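Local coordinates for protein adenosine deaminase (Burkholderia ambifaria, PDB 4GXW) that binds a zinc ion in an amidohydrolase barrel of the adenosine and AMP deaminase family and probably removes the amino group of a purine such as adenine by hydrolysis, at residues F66-H78 against V264-P276. Sequence-based numbering, arbitrary orientation.
Sequences FYARGEKPVGVLH and VVPTNSYYLRTLP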
loop_
_atom_site.group_PDB
_atom_site.type_symbol
_atom_site.label_atom_id
_atom_site.label_comp_id
_atom_site.label_asym_id
_atom_site.label_seq_id
_atom_site.Cartn_x
_atom_site.Cartn_y
_atom_site.Cartn_z
ATOM N N PHE A 66 18.559 -4.816 7.259
ATOM C CA PHE A 66 17.572 -4.392 6.267
ATOM C C PHE A 66 16.198 -4.993 6.569
ATOM O O PHE A 66 15.177 -4.311 6.457
ATOM C CB PHE A 66 18.012 -4.804 4.854
ATOM C CG PHE A 66 18.972 -3.845 4.199
ATOM C CD1 PHE A 66 19.100 -2.542 4.659
ATOM C CD2 PHE A 66 19.739 -4.245 3.111
ATOM C CE1 PHE A 66 19.979 -1.659 4.048
ATOM C CE2 PHE A 66 20.619 -3.367 2.497
ATOM C CZ PHE A 66 20.740 -2.073 2.969
ATOM N N TYR A 67 16.178 -6.267 6.956
ATOM C CA TYR A 67 14.927 -6.989 7.203
ATOM C C TYR A 67 14.515 -7.066 8.673
ATOM O O TYR A 67 13.467 -7.624 8.999
ATOM C CB TYR A 67 14.977 -8.397 6.591
ATOM C CG TYR A 67 14.619 -8.418 5.117
ATOM C CD1 TYR A 67 15.557 -8.085 4.152
ATOM C CD2 TYR A 67 13.335 -8.753 4.696
ATOM C CE1 TYR A 67 15.237 -8.094 2.808
ATOM C CE2 TYR A 67 13.000 -8.767 3.348
ATOM C CZ TYR A 67 13.956 -8.429 2.409
ATOM O OH TYR A 67 13.651 -8.427 1.068
ATOM N N ALA A 68 15.335 -6.503 9.555
ATOM C CA ALA A 68 14.985 -6.433 10.971
ATOM C C ALA A 68 13.919 -5.367 11.203
ATOM O O ALA A 68 14.064 -4.226 10.762
ATOM C CB ALA A 68 16.217 -6.143 11.813
ATOM N N ARG A 69 12.852 -5.752 11.895
ATOM C CA ARG A 69 11.738 -4.854 12.169
ATOM C C ARG A 69 11.555 -4.701 13.678
ATOM O O ARG A 69 10.918 -5.538 14.326
ATOM C CB ARG A 69 10.464 -5.391 11.514
ATOM C CG ARG A 69 9.246 -4.501 11.664
ATOM C CD ARG A 69 9.434 -3.178 10.951
ATOM N NE ARG A 69 8.184 -2.428 10.902
ATOM C CZ ARG A 69 8.040 -1.245 10.314
ATOM N NH1 ARG A 69 9.074 -0.667 9.718
ATOM N NH2 ARG A 69 6.856 -0.642 10.315
ATOM N N GLY A 70 12.119 -3.627 14.227
ATOM C CA GLY A 70 12.183 -3.430 15.667
ATOM C C GLY A 70 11.030 -2.649 16.269
ATOM O O GLY A 70 10.056 -2.340 15.583
ATOM N N GLU A 71 11.152 -2.312 17.552
ATOM C CA GLU A 71 10.035 -1.756 18.325
ATOM C C GLU A 71 9.751 -0.269 18.068
ATOM O O GLU A 71 8.592 0.149 18.043
ATOM C CB GLU A 71 10.228 -2.029 19.820
ATOM C CG GLU A 71 11.539 -1.512 20.379
ATOM C CD GLU A 71 11.729 -1.847 21.845
ATOM O OE1 GLU A 71 10.730 -1.862 22.596
ATOM O OE2 GLU A 71 12.883 -2.097 22.246
ATOM N N LYS A 72 10.802 0.527 17.890
ATOM C CA LYS A 72 10.648 1.901 17.420
ATOM C C LYS A 72 11.217 1.973 16.012
ATOM O O LYS A 72 12.196 2.683 15.779
ATOM C CB LYS A 72 11.419 2.876 18.312
ATOM C CG LYS A 72 10.885 3.048 19.721
ATOM C CD LYS A 72 11.426 4.339 20.321
ATOM C CE LYS A 72 10.962 4.549 21.750
ATOM N NZ LYS A 72 11.820 3.811 22.709
ATOM N N PRO A 73 10.594 1.256 15.059
ATOM C CA PRO A 73 11.283 0.931 13.805
ATOM C C PRO A 73 11.661 2.137 12.953
ATOM O O PRO A 73 10.905 3.102 12.832
ATOM C CB PRO A 73 10.264 0.062 13.060
ATOM C CG PRO A 73 8.948 0.542 13.547
ATOM C CD PRO A 73 9.159 0.923 14.996
ATOM N N VAL A 74 12.850 2.067 12.368
ATOM C CA VAL A 74 13.279 3.058 11.400
ATOM C C VAL A 74 12.524 2.839 10.095
ATOM O O VAL A 74 12.058 1.731 9.811
ATOM C CB VAL A 74 14.794 2.969 11.138
ATOM C CG1 VAL A 74 15.572 3.316 12.399
ATOM C CG2 VAL A 74 15.169 1.579 10.641
ATOM N N GLY A 75 12.388 3.901 9.309
ATOM C CA GLY A 75 11.759 3.790 8.009
ATOM C C GLY A 75 12.617 2.947 7.086
ATOM O O GLY A 75 13.835 2.872 7.254
ATOM N N VAL A 76 11.981 2.324 6.102
ATOM C CA VAL A 76 12.658 1.356 5.247
ATOM C C VAL A 76 13.017 1.930 3.876
ATOM O O VAL A 76 13.366 1.185 2.961
ATOM C CB VAL A 76 11.792 0.099 5.057
ATOM C CG1 VAL A 76 11.413 -0.492 6.414
ATOM C CG2 VAL A 76 10.543 0.433 4.263
ATOM N N LEU A 77 12.945 3.250 3.739
ATOM C CA LEU A 77 13.231 3.888 2.457
ATOM C C LEU A 77 14.644 3.560 1.971
ATOM O O LEU A 77 14.876 3.419 0.766
ATOM C CB LEU A 77 13.001 5.400 2.540
ATOM C CG LEU A 77 11.563 5.796 2.894
ATOM C CD1 LEU A 77 11.391 7.307 2.865
ATOM C CD2 LEU A 77 10.561 5.136 1.961
ATOM N N HIS A 78 15.572 3.398 2.910
ATOM C CA HIS A 78 16.956 3.064 2.568
ATOM C C HIS A 78 17.092 1.682 1.927
ATOM O O HIS A 78 18.005 1.451 1.131
ATOM C CB HIS A 78 17.873 3.180 3.787
ATOM C CG HIS A 78 17.558 2.206 4.878
ATOM N ND1 HIS A 78 18.408 1.177 5.225
ATOM C CD2 HIS A 78 16.485 2.100 5.695
ATOM C CE1 HIS A 78 17.873 0.484 6.215
ATOM N NE2 HIS A 78 16.705 1.022 6.517
ATOM N N VAL A 264 -4.844 3.277 4.291
ATOM C CA VAL A 264 -4.191 3.397 5.597
ATOM C C VAL A 264 -3.340 2.171 5.880
ATOM O O VAL A 264 -3.572 1.089 5.321
ATOM C CB VAL A 264 -5.212 3.654 6.742
ATOM C CG1 VAL A 264 -6.006 4.953 6.488
ATOM C CG2 VAL A 264 -6.144 2.450 6.914
ATOM N N VAL A 265 -2.346 2.353 6.741
ATOM C CA VAL A 265 -1.338 1.335 6.981
ATOM C C VAL A 265 -1.151 1.206 8.490
ATOM O O VAL A 265 -0.508 2.051 9.118
ATOM C CB VAL A 265 -0.000 1.730 6.301
ATOM C CG1 VAL A 265 1.072 0.684 6.561
ATOM C CG2 VAL A 265 -0.208 1.957 4.796
ATOM N N PRO A 266 -1.737 0.160 9.094
ATOM C CA PRO A 266 -1.598 0.016 10.549
ATOM C C PRO A 266 -0.144 -0.054 11.004
ATOM O O PRO A 266 0.188 0.462 12.074
ATOM C CB PRO A 266 -2.382 -1.270 10.867
ATOM C CG PRO A 266 -2.763 -1.879 9.546
ATOM C CD PRO A 266 -2.698 -0.793 8.520
ATOM N N THR A 267 0.728 -0.639 10.192
ATOM C CA THR A 267 2.144 -0.729 10.537
ATOM C C THR A 267 2.973 0.502 10.149
ATOM O O THR A 267 4.199 0.402 10.082
ATOM C CB THR A 267 2.782 -1.975 9.900
ATOM O OG1 THR A 267 2.563 -1.954 8.482
ATOM C CG2 THR A 267 2.156 -3.235 10.484
ATOM N N ASN A 268 2.331 1.647 9.904
ATOM C CA ASN A 268 3.061 2.866 9.553
ATOM C C ASN A 268 4.244 3.104 10.494
ATOM O O ASN A 268 4.071 3.169 11.710
ATOM C CB ASN A 268 2.119 4.062 9.585
ATOM C CG ASN A 268 2.820 5.370 9.259
ATOM O OD1 ASN A 268 3.062 6.192 10.144
ATOM N ND2 ASN A 268 3.145 5.570 7.981
ATOM N N SER A 269 5.449 3.209 9.933
ATOM C CA SER A 269 6.651 3.268 10.758
ATOM C C SER A 269 6.717 4.528 11.609
ATOM O O SER A 269 7.171 4.479 12.757
ATOM C CB SER A 269 7.913 3.174 9.900
ATOM O OG SER A 269 7.953 1.966 9.166
ATOM N N TYR A 270 6.307 5.657 11.033
ATOM C CA TYR A 270 6.382 6.924 11.747
ATOM C C TYR A 270 5.641 6.859 13.080
ATOM O O TYR A 270 6.192 7.245 14.115
ATOM C CB TYR A 270 5.866 8.085 10.879
ATOM C CG TYR A 270 5.807 9.411 11.620
ATOM C CD1 TYR A 270 6.942 10.202 11.790
ATOM C CD2 TYR A 270 4.609 9.867 12.156
ATOM C CE1 TYR A 270 6.870 11.411 12.481
ATOM C CE2 TYR A 270 4.531 11.061 12.842
ATOM C CZ TYR A 270 5.660 11.827 12.999
ATOM O OH TYR A 270 5.569 13.020 13.667
ATOM N N TYR A 271 4.398 6.385 13.069
ATOM C CA TYR A 271 3.647 6.340 14.322
ATOM C C TYR A 271 4.172 5.293 15.299
ATOM O O TYR A 271 4.143 5.524 16.503
ATOM C CB TYR A 271 2.124 6.238 14.098
ATOM C CG TYR A 271 1.537 7.557 13.631
ATOM C CD1 TYR A 271 1.604 8.688 14.439
ATOM C CD2 TYR A 271 0.937 7.679 12.382
ATOM C CE1 TYR A 271 1.100 9.911 14.017
ATOM C CE2 TYR A 271 0.423 8.898 11.949
ATOM C CZ TYR A 271 0.507 10.011 12.771
ATOM O OH TYR A 271 0.003 11.216 12.342
ATOM N N LEU A 272 4.665 4.164 14.791
ATOM C CA LEU A 272 5.291 3.162 15.663
ATOM C C LEU A 272 6.530 3.723 16.356
ATOM O O LEU A 272 6.824 3.391 17.505
ATOM C CB LEU A 272 5.669 1.905 14.866
ATOM C CG LEU A 272 4.534 0.928 14.551
ATOM C CD1 LEU A 272 4.962 -0.092 13.509
ATOM C CD2 LEU A 272 4.119 0.230 15.828
ATOM N N ARG A 273 7.255 4.583 15.650
ATOM C CA ARG A 273 8.511 5.114 16.150
ATOM C C ARG A 273 8.294 6.276 17.119
ATOM O O ARG A 273 9.035 6.424 18.095
ATOM C CB ARG A 273 9.367 5.546 14.958
ATOM C CG ARG A 273 10.776 5.969 15.279
ATOM C CD ARG A 273 11.583 6.169 13.993
ATOM N NE ARG A 273 10.998 7.159 13.086
ATOM C CZ ARG A 273 10.458 6.877 11.906
ATOM N NH1 ARG A 273 10.399 5.620 11.476
ATOM N NH2 ARG A 273 9.966 7.852 11.151
ATOM N N THR A 274 7.266 7.086 16.877
ATOM C CA THR A 274 7.091 8.333 17.623
ATOM C C THR A 274 6.120 8.268 18.801
ATOM O O THR A 274 6.221 9.071 19.729
ATOM C CB THR A 274 6.696 9.521 16.695
ATOM O OG1 THR A 274 5.476 9.212 16.001
ATOM C CG2 THR A 274 7.795 9.810 15.696
ATOM N N LEU A 275 5.179 7.331 18.765
ATOM C CA LEU A 275 4.239 7.148 19.870
ATOM C C LEU A 275 4.785 6.127 20.877
ATOM O O LEU A 275 5.357 5.116 20.477
ATOM C CB LEU A 275 2.883 6.677 19.340
ATOM C CG LEU A 275 2.145 7.633 18.401
ATOM C CD1 LEU A 275 0.852 7.019 17.890
ATOM C CD2 LEU A 275 1.861 8.935 19.124
ATOM N N PRO A 276 4.624 6.395 22.184
ATOM C CA PRO A 276 5.046 5.409 23.186
ATOM C C PRO A 276 4.281 4.112 22.976
ATOM O O PRO A 276 3.116 4.159 22.590
ATOM C CB PRO A 276 4.617 6.045 24.515
ATOM C CG PRO A 276 4.519 7.502 24.231
ATOM C CD PRO A 276 4.040 7.594 22.805
HETATM O O HOH W 1 8.600 2.542 6.344
#
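Arg69 meets Ser269 end-on, a worked example of how two segments, a loop and a short helix, can each send an arginine to the other. Both terminal nitrogens of Arg69 converge on one hydroxyl: NH1 lies 2.9 Å from Ser269 OG and NH2 3.1 Å from the same OG. The oxygen sits close to the guanidinium plane, yet the fork bends both bonds, to 148° and 140°. A water also hydrogen-bonds to Ser269 OG and reaches Val76 N weakly. Thr267 O also lies near the guanidinium plane, but beside NH2 alone, 2.9 Å from Arg69 NH2, at too poor an angle for a hydrogen bond. One guanidinium face is covered near its rim by Pro73 CB, which limits how far the group can turn. The Pro73 ring then crosses Leu272 at about a right angle, its CD 3.6 Å from Leu272 CB, while Leu272 CD1 approaches Arg69 NH2 obliquely. In return, Arg273 runs out from the helix with CG anti to its backbone N, lays its CD against Pro73 O, and bends at chi3 to bring NH1 within 2.9 Å of that oxygen. This bond is in the carbonyl plane and straighter, at 158°. Thr267 OG1 turns to His306, whose helix, 303-306, also touches Arg69 and Ser269. The contact thus joins the loop between helices 62-67 and 77-87 to helix 269-274, which follows barrel strand 261-264, with the side chain of Ser269 about 10 Å from the zinc ion.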